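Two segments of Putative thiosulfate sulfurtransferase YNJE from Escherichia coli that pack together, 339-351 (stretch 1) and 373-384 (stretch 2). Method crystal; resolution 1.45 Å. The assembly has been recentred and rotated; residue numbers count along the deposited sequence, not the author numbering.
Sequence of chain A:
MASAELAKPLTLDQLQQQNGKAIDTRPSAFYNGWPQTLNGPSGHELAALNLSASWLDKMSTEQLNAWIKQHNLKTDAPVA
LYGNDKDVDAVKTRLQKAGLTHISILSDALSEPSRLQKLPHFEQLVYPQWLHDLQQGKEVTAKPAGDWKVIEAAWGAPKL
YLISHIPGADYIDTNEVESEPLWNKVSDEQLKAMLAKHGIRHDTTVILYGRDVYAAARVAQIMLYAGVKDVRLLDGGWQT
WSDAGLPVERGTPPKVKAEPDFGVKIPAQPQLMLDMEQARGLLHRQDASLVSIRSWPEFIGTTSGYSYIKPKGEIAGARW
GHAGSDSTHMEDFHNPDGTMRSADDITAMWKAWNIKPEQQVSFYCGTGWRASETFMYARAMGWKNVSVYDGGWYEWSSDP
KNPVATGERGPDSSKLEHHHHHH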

ATOM      1  N   THR A 339      -3.774  -1.905  -6.877  1.00  8.57           N
ATOM      2  CA  THR A 339      -3.635  -2.447  -5.536  1.00  7.62           C
ATOM      3  C   THR A 339      -2.184  -2.662  -5.153  1.00  8.36           C
ATOM      4  O   THR A 339      -1.321  -2.680  -6.006  1.00  9.82           O
ATOM      5  CB  THR A 339      -4.427  -3.776  -5.411  1.00  7.99           C
ATOM      6  OG1 THR A 339      -3.916  -4.756  -6.329  1.00  8.30           O
ATOM      7  CG2 THR A 339      -5.918  -3.531  -5.632  1.00  8.56           C
HETATM    8  N   MSE A 340      -1.922  -2.850  -3.866  1.00  7.37           N
HETATM    9  CA  MSE A 340      -0.565  -3.028  -3.369  1.00  7.81           C
HETATM   10  C   MSE A 340       0.037  -4.292  -3.919  1.00  7.71           C
HETATM   11  O   MSE A 340      -0.538  -5.397  -3.795  1.00  6.99           O
HETATM   12  CB  MSE A 340      -0.545  -3.075  -1.826  1.00  8.29           C
HETATM   13  CG  MSE A 340       0.868  -3.072  -1.249  1.00  8.73           C
HETATM   14 SE   MSE A 340       0.966  -3.688   0.558  1.00 12.56          SE
HETATM   15  CE  MSE A 340       0.676  -5.553   0.174  1.00 16.11           C
ATOM     16  N   ARG A 341       1.250  -4.182  -4.489  1.00  8.01           N
ATOM     17  CA  ARG A 341       2.014  -5.356  -4.932  1.00  9.68           C
ATOM     18  C   ARG A 341       2.320  -6.292  -3.776  1.00  8.44           C
ATOM     19  O   ARG A 341       2.305  -5.869  -2.617  1.00  8.86           O
ATOM     20  CB  ARG A 341       3.334  -4.937  -5.565  1.00 11.11           C
ATOM     21  CG  ARG A 341       3.173  -4.315  -6.917  1.00 14.60           C
ATOM     22  CD  ARG A 341       4.543  -3.913  -7.431  1.00 18.18           C
ATOM     23  NE  ARG A 341       5.327  -5.074  -7.817  1.00 18.58           N
ATOM     24  CZ  ARG A 341       6.637  -5.073  -8.019  1.00 18.65           C
ATOM     25  NH1 ARG A 341       7.354  -3.963  -7.844  1.00 18.34           N
ATOM     26  NH2 ARG A 341       7.236  -6.191  -8.406  1.00 20.50           N
ATOM     27  N   SER A 342       2.609  -7.553  -4.081  1.00  8.11           N
ATOM     28  CA  SER A 342       2.841  -8.533  -3.022  1.00  9.23           C
ATOM     29  C   SER A 342       3.943  -8.115  -2.058  1.00  9.33           C
ATOM     30  O   SER A 342       4.973  -7.544  -2.457  1.00  9.53           O
ATOM     31  CB  SER A 342       3.108  -9.911  -3.598  1.00 10.07           C
ATOM     32  OG  SER A 342       4.453 -10.226  -3.653  1.00 15.97           O
ATOM     33  N   ALA A 343       3.746  -8.479  -0.798  1.00  9.72           N
ATOM     34  CA  ALA A 343       4.698  -8.158   0.243  1.00  9.33           C
ATOM     35  C   ALA A 343       6.056  -8.742  -0.077  1.00  9.06           C
ATOM     36  O   ALA A 343       7.063  -8.095   0.171  1.00  9.25           O
ATOM     37  CB  ALA A 343       4.225  -8.702   1.551  1.00  9.87           C
ATOM     38  N   ASP A 344       6.084  -9.941  -0.669  1.00  8.75           N
ATOM     39  CA  ASP A 344       7.366 -10.567  -0.992  1.00  9.72           C
ATOM     40  C   ASP A 344       8.114  -9.690  -1.989  1.00  9.41           C
ATOM     41  O   ASP A 344       9.322  -9.548  -1.924  1.00 10.35           O
ATOM     42  CB  ASP A 344       7.142 -11.971  -1.592  1.00 10.31           C
ATOM     43  CG  ASP A 344       6.854 -13.036  -0.550  1.00 16.75           C
ATOM     44  OD1 ASP A 344       6.973 -12.793   0.669  1.00 20.54           O
ATOM     45  OD2 ASP A 344       6.504 -14.157  -0.976  1.00 20.47           O
ATOM     46  N   ASP A 345       7.403  -9.140  -2.964  1.00 10.33           N
ATOM     47  CA  ASP A 345       8.041  -8.346  -3.991  1.00 10.06           C
ATOM     48  C   ASP A 345       8.549  -7.006  -3.432  1.00  9.17           C
ATOM     49  O   ASP A 345       9.656  -6.595  -3.722  1.00  9.98           O
ATOM     50  CB  ASP A 345       7.087  -8.136  -5.151  1.00 10.97           C
ATOM     51  CG  ASP A 345       6.685  -9.448  -5.823  1.00 14.35           C
ATOM     52  OD1 ASP A 345       7.317 -10.498  -5.543  1.00 16.51           O
ATOM     53  OD2 ASP A 345       5.720  -9.416  -6.618  1.00 18.01           O
ATOM     54  N   ILE A 346       7.753  -6.344  -2.606  1.00  8.30           N
ATOM     55  CA  ILE A 346       8.193  -5.122  -1.947  1.00  8.41           C
ATOM     56  C   ILE A 346       9.405  -5.414  -1.063  1.00  8.00           C
ATOM     57  O   ILE A 346      10.394  -4.659  -1.089  1.00  8.78           O
ATOM     58  CB  ILE A 346       7.026  -4.461  -1.153  1.00  8.23           C
ATOM     59  CG1 ILE A 346       5.947  -4.020  -2.138  1.00  8.49           C
ATOM     60  CG2 ILE A 346       7.510  -3.281  -0.353  1.00 10.00           C
ATOM     61  CD1 ILE A 346       4.604  -3.543  -1.559  1.00  9.66           C
ATOM     62  N   THR A 347       9.325  -6.485  -0.281  1.00  8.83           N
ATOM     63  CA  THR A 347      10.443  -6.890   0.540  1.00  9.37           C
ATOM     64  C   THR A 347      11.722  -7.067  -0.274  1.00  9.74           C
ATOM     65  O   THR A 347      12.768  -6.591   0.125  1.00  9.91           O
ATOM     66  CB  THR A 347      10.123  -8.141   1.345  1.00  9.34           C
ATOM     67  OG1 THR A 347       8.934  -7.897   2.112  1.00 10.65           O
ATOM     68  CG2 THR A 347      11.282  -8.517   2.260  1.00 11.78           C
ATOM     69  N   ALA A 348      11.616  -7.696  -1.430  1.00  9.63           N
ATOM     70  CA  ALA A 348      12.812  -7.942  -2.264  1.00  9.67           C
ATOM     71  C   ALA A 348      13.384  -6.659  -2.826  1.00 10.99           C
ATOM     72  O   ALA A 348      14.618  -6.478  -2.893  1.00 11.27           O
ATOM     73  CB  ALA A 348      12.460  -8.879  -3.376  1.00 10.49           C
HETATM   74  N   MSE A 349      12.537  -5.747  -3.242  1.00 10.78           N
HETATM   75  CA  MSE A 349      13.072  -4.538  -3.820  1.00 12.06           C
HETATM   76  C   MSE A 349      13.751  -3.686  -2.752  1.00 11.00           C
HETATM   77  O   MSE A 349      14.784  -3.065  -3.027  1.00 10.67           O
HETATM   78  CB  MSE A 349      12.082  -3.787  -4.708  1.00 15.93           C
HETATM   79  CG  MSE A 349      11.080  -2.979  -4.087  1.00 17.11           C
HETATM   80 SE   MSE A 349       9.883  -2.354  -5.577  1.00 22.46          SE
HETATM   81  CE  MSE A 349       8.598  -1.584  -4.375  1.00 19.74           C
ATOM     82  N   TRP A 350      13.216  -3.693  -1.530  1.00 10.73           N
ATOM     83  CA  TRP A 350      13.851  -3.002  -0.401  1.00 10.38           C
ATOM     84  C   TRP A 350      15.156  -3.693   0.032  1.00 10.36           C
ATOM     85  O   TRP A 350      16.169  -3.018   0.277  1.00 10.10           O
ATOM     86  CB  TRP A 350      12.867  -2.803   0.766  1.00 10.55           C
ATOM     87  CG  TRP A 350      11.831  -1.744   0.494  1.00  8.68           C
ATOM     88  CD1 TRP A 350      11.870  -0.790  -0.479  1.00  8.80           C
ATOM     89  CD2 TRP A 350      10.619  -1.533   1.213  1.00  8.63           C
ATOM     90  NE1 TRP A 350      10.750  -0.010  -0.422  1.00  9.34           N
ATOM     91  CE2 TRP A 350       9.974  -0.440   0.609  1.00  9.76           C
ATOM     92  CE3 TRP A 350      10.028  -2.160   2.315  1.00  9.43           C
ATOM     93  CZ2 TRP A 350       8.749   0.043   1.043  1.00  9.50           C
ATOM     94  CZ3 TRP A 350       8.785  -1.696   2.740  1.00 10.06           C
ATOM     95  CH2 TRP A 350       8.185  -0.587   2.125  1.00 10.01           C
ATOM     96  N   LYS A 351      15.139  -5.020   0.089  1.00 11.01           N
ATOM     97  CA  LYS A 351      16.329  -5.766   0.508  1.00 12.03           C
ATOM     98  C   LYS A 351      17.501  -5.447  -0.386  1.00 12.56           C
ATOM     99  O   LYS A 351      18.643  -5.318   0.106  1.00 12.73           O
ATOM    100  CB  LYS A 351      16.077  -7.268   0.537  1.00 12.48           C
ATOM    101  CG  LYS A 351      17.307  -8.098   0.943  1.00 14.00           C
ATOM    102  CD  LYS A 351      16.979  -9.570   0.975  1.00 16.17           C
ATOM    103  CE  LYS A 351      18.141 -10.395   1.497  1.00 18.09           C
ATOM    104  NZ  LYS A 351      17.924 -11.821   1.099  1.00 20.76           N
TER
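Stretch 2, residues 373-384: ETFMYARAMGWK

Stretch 2 enters as a helix that begins earlier in the chain and is already under way at E373. M381 follows with phi/psi of -76/-7. G382 then leaves helical conformation with positive phi (86/16), a value that by itself favours glycine. Two bonds lead back into the last turn: W383 N to A378 O at 3.0 Å and G382 N to R379 O at 3.0 Å. This is a Schellman motif. W383 and K384 continue as loop. Stretch 1 is loop from T339 to S342 and helix from A343 to K351. S342 caps that helix: D345 N donates to S342 OG at 3.2 Å.

Two backbone approaches fix the register. The CA atoms of A343 and M381 are 6.4 Å apart, and those of M340 and Y377 are 7.5 Å apart. Both pairs advance in the same sense along the chain, but the two helix axes lie closer to perpendicular than to parallel. The loop before the stretch 1 helix thus lies beside the middle of the stretch 2 helix, and the first turn of the stretch 1 helix lies beside M381. W350, near the other end of that helix, reaches back with its large side chain to T374 and A378. The contact buries 501 Å², both sides summed.

No direct hydrogen bond crosses the interface. Most of it is apolar, and M381 touches four residues of stretch 1. Its CB points toward stretch 1, and its side chain has chi1 m, chi2 t and chi3 p. M381 CE lies 3.6 Å from I346 CG2 and 4.0 Å from W350 CZ3. M381 CG is 3.9 Å from A343 CB. The same methyl, M381 CE, comes within 3.3 Å of T347 OG1. A378 adds a smaller contact, its CB 4.1 Å from W350 CZ3. T374 CB lies at the edge of the W350 ring, near its plane, 4.1 Å from W350 CZ2.

Aromatic contacts form two groups. In the first, selenomethionine M340 covers one face of the Y377 ring. M340 CG is 3.5 Å from the centroid of the Y377 ring and 8° off the normal, a CH-pi contact. M340 SE lies obliquely to the same ring, 3.5 Å from Y377 CD1. In the second, W350 turns its edge to the face of W383. Their six-membered rings have centroids 5.1 Å apart and planes at 69°. The closest atoms are W350 CE3 and W383 CH2, at 3.5 Å. The selenium of M381 is also oblique to the six-membered ring of W350.

The polar link between the stretches is made through water. Water 1 donates to T347 OG1 at 2.7 Å and accepts from W383 NE1 at 2.9 Å. The T347 hydroxyl can receive this bond while its own proton goes to the backbone, T347 OG1 to A343 O at 2.7 Å. The indole nitrogen of W383 is thereby satisfied, although its six-membered ring packs against W350. The indole nitrogen of W350 is hydrogen-bonded elsewhere in the structure.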

ATOM      1  N   GLU A 373       2.218   6.453   1.859  1.00  7.18           N
ATOM      2  CA  GLU A 373       1.734   5.231   1.222  1.00  7.06           C
ATOM      3  C   GLU A 373       2.658   4.063   1.559  1.00  7.33           C
ATOM      4  O   GLU A 373       2.167   2.962   1.935  1.00  7.96           O
ATOM      5  CB  GLU A 373       1.602   5.451  -0.299  1.00  7.71           C
ATOM      6  CG  GLU A 373       1.096   4.226  -1.029  1.00  9.33           C
ATOM      7  CD  GLU A 373       0.724   4.484  -2.479  1.00 11.22           C
ATOM      8  OE1 GLU A 373       0.847   5.638  -2.968  1.00 10.54           O
ATOM      9  OE2 GLU A 373       0.307   3.510  -3.137  1.00 12.44           O
ATOM     10  N   THR A 374       3.973   4.228   1.435  1.00  7.07           N
ATOM     11  CA  THR A 374       4.884   3.144   1.775  1.00  8.21           C
ATOM     12  C   THR A 374       4.846   2.813   3.254  1.00  7.37           C
ATOM     13  O   THR A 374       4.963   1.636   3.612  1.00  8.71           O
ATOM     14  CB  THR A 374       6.343   3.384   1.351  1.00  9.57           C
ATOM     15  OG1 THR A 374       6.803   4.651   1.800  1.00 10.81           O
ATOM     16  CG2 THR A 374       6.431   3.352  -0.176  1.00 11.54           C
ATOM     17  N   PHE A 375       4.707   3.833   4.108  1.00  6.95           N
ATOM     18  CA  PHE A 375       4.516   3.574   5.531  1.00  7.60           C
ATOM     19  C   PHE A 375       3.318   2.661   5.758  1.00  6.99           C
ATOM     20  O   PHE A 375       3.391   1.682   6.523  1.00  7.39           O
ATOM     21  CB  PHE A 375       4.288   4.864   6.297  1.00  8.07           C
ATOM     22  CG  PHE A 375       3.880   4.665   7.719  1.00  8.12           C
ATOM     23  CD1 PHE A 375       2.553   4.545   8.037  1.00  7.84           C
ATOM     24  CD2 PHE A 375       4.813   4.640   8.736  1.00  9.71           C
ATOM     25  CE1 PHE A 375       2.153   4.372   9.356  1.00 10.60           C
ATOM     26  CE2 PHE A 375       4.400   4.456  10.052  1.00 10.00           C
ATOM     27  CZ  PHE A 375       3.055   4.337  10.342  1.00  9.62           C
HETATM   28  N   MSE A 376       2.181   2.983   5.141  1.00  7.04           N
HETATM   29  CA  MSE A 376       0.992   2.143   5.328  1.00  7.10           C
HETATM   30  C   MSE A 376       1.184   0.722   4.839  1.00  8.20           C
HETATM   31  O   MSE A 376       0.729  -0.209   5.483  1.00  7.86           O
HETATM   32  CB  MSE A 376      -0.255   2.791   4.726  1.00  7.72           C
HETATM   33  CG  MSE A 376      -0.655   4.122   5.327  1.00  6.30           C
HETATM   34 SE   MSE A 376      -1.168   3.998   7.208  1.00 11.14          SE
HETATM   35  CE  MSE A 376      -2.946   3.181   6.943  1.00 13.27           C
ATOM     36  N   TYR A 377       1.840   0.546   3.700  1.00  7.77           N
ATOM     37  CA  TYR A 377       2.157  -0.806   3.227  1.00  7.98           C
ATOM     38  C   TYR A 377       3.095  -1.553   4.205  1.00  7.72           C
ATOM     39  O   TYR A 377       2.817  -2.671   4.581  1.00  7.46           O
ATOM     40  CB  TYR A 377       2.748  -0.766   1.833  1.00  9.04           C
ATOM     41  CG  TYR A 377       1.831  -0.225   0.749  1.00  8.58           C
ATOM     42  CD1 TYR A 377       0.426  -0.206   0.917  1.00  8.64           C
ATOM     43  CD2 TYR A 377       2.356   0.323  -0.410  1.00  9.63           C
ATOM     44  CE1 TYR A 377      -0.405   0.283  -0.056  1.00 10.22           C
ATOM     45  CE2 TYR A 377       1.507   0.801  -1.394  1.00  9.93           C
ATOM     46  CZ  TYR A 377       0.136   0.779  -1.196  1.00 10.44           C
ATOM     47  OH  TYR A 377      -0.689   1.277  -2.186  1.00 10.71           O
ATOM     48  N   ALA A 378       4.175  -0.911   4.645  1.00  7.48           N
ATOM     49  CA  ALA A 378       5.097  -1.550   5.590  1.00  8.01           C
ATOM     50  C   ALA A 378       4.413  -1.907   6.900  1.00  8.76           C
ATOM     51  O   ALA A 378       4.663  -2.936   7.463  1.00  9.25           O
ATOM     52  CB  ALA A 378       6.283  -0.607   5.864  1.00  8.69           C
ATOM     53  N   ARG A 379       3.510  -1.042   7.369  1.00  8.23           N
ATOM     54  CA  ARG A 379       2.709  -1.321   8.549  1.00  9.56           C
ATOM     55  C   ARG A 379       1.859  -2.591   8.352  1.00  8.99           C
ATOM     56  O   ARG A 379       1.867  -3.497   9.203  1.00 10.13           O
ATOM     57  CB  ARG A 379       1.829  -0.114   8.847  1.00  9.44           C
ATOM     58  CG  ARG A 379       0.887  -0.297  10.023  1.00 11.48           C
ATOM     59  CD  ARG A 379       0.033   0.939  10.215  1.00 11.74           C
ATOM     60  NE  ARG A 379      -1.064   0.798  11.182  1.00 12.68           N
ATOM     61  CZ  ARG A 379      -2.362   0.790  10.894  1.00 11.51           C
ATOM     62  NH1 ARG A 379      -2.817   0.812   9.649  1.00 10.62           N
ATOM     63  NH2 ARG A 379      -3.238   0.690  11.893  1.00 14.60           N
ATOM     64  N   ALA A 380       1.179  -2.702   7.201  1.00  8.70           N
ATOM     65  CA  ALA A 380       0.343  -3.874   6.872  1.00  8.69           C
ATOM     66  C   ALA A 380       1.212  -5.134   6.738  1.00  8.61           C
ATOM     67  O   ALA A 380       0.792  -6.264   7.055  1.00  9.42           O
ATOM     68  CB  ALA A 380      -0.415  -3.601   5.587  1.00  9.96           C
HETATM   69  N   MSE A 381       2.449  -4.936   6.302  1.00  8.80           N
HETATM   70  CA  MSE A 381       3.443  -5.999   6.161  1.00 10.08           C
HETATM   71  C   MSE A 381       4.036  -6.442   7.488  1.00 10.34           C
HETATM   72  O   MSE A 381       4.852  -7.375   7.516  1.00 11.55           O
HETATM   73  CB  MSE A 381       4.560  -5.532   5.233  1.00 10.34           C
HETATM   74  CG  MSE A 381       4.151  -5.526   3.793  1.00 11.32           C
HETATM   75 SE   MSE A 381       5.272  -4.410   2.610  1.00 14.37          SE
HETATM   76  CE  MSE A 381       6.968  -5.255   2.644  1.00  7.74           C
ATOM     77  N   GLY A 382       3.712  -5.736   8.571  1.00 11.05           N
ATOM     78  CA  GLY A 382       4.150  -6.119   9.897  1.00 11.18           C
ATOM     79  C   GLY A 382       5.515  -5.587  10.267  1.00 11.68           C
ATOM     80  O   GLY A 382       6.107  -6.056  11.238  1.00 13.11           O
ATOM     81  N   TRP A 383       6.031  -4.593   9.539  1.00 11.03           N
ATOM     82  CA  TRP A 383       7.318  -4.020   9.902  1.00 11.26           C
ATOM     83  C   TRP A 383       7.106  -3.216  11.186  1.00 12.18           C
ATOM     84  O   TRP A 383       6.204  -2.389  11.246  1.00 12.95           O
ATOM     85  CB  TRP A 383       7.849  -3.140   8.769  1.00 10.41           C
ATOM     86  CG  TRP A 383       8.352  -3.923   7.620  1.00  8.84           C
ATOM     87  CD1 TRP A 383       7.872  -5.118   7.151  1.00 12.17           C
ATOM     88  CD2 TRP A 383       9.517  -3.627   6.857  1.00  9.43           C
ATOM     89  NE1 TRP A 383       8.666  -5.557   6.114  1.00 10.95           N
ATOM     90  CE2 TRP A 383       9.678  -4.657   5.909  1.00 11.31           C
ATOM     91  CE3 TRP A 383      10.426  -2.571   6.863  1.00  9.38           C
ATOM     92  CZ2 TRP A 383      10.735  -4.665   4.987  1.00 11.11           C
ATOM     93  CZ3 TRP A 383      11.484  -2.578   5.959  1.00  9.91           C
ATOM     94  CH2 TRP A 383      11.631  -3.618   5.028  1.00 10.73           C
ATOM     95  N   LYS A 384       7.908  -3.488  12.210  1.00 14.23           N
ATOM     96  CA  LYS A 384       7.570  -3.058  13.578  1.00 15.27           C
ATOM     97  C   LYS A 384       8.103  -1.674  13.907  1.00 15.23           C
ATOM     98  O   LYS A 384       7.659  -1.066  14.871  1.00 16.83           O
ATOM     99  CB  LYS A 384       8.079  -4.057  14.626  1.00 16.90           C
ATOM    100  CG  LYS A 384       7.486  -5.451  14.495  1.00 19.77           C
ATOM    101  CD  LYS A 384       7.928  -6.387  15.605  1.00 25.50           C
ATOM    102  CE  LYS A 384       7.375  -7.806  15.402  1.00 27.23           C
ATOM    103  NZ  LYS A 384       7.930  -8.483  14.166  1.00 30.76           N
TER
HETATM  104  O   HOH W   1       8.618  -8.148   4.828  1.00 14.36           O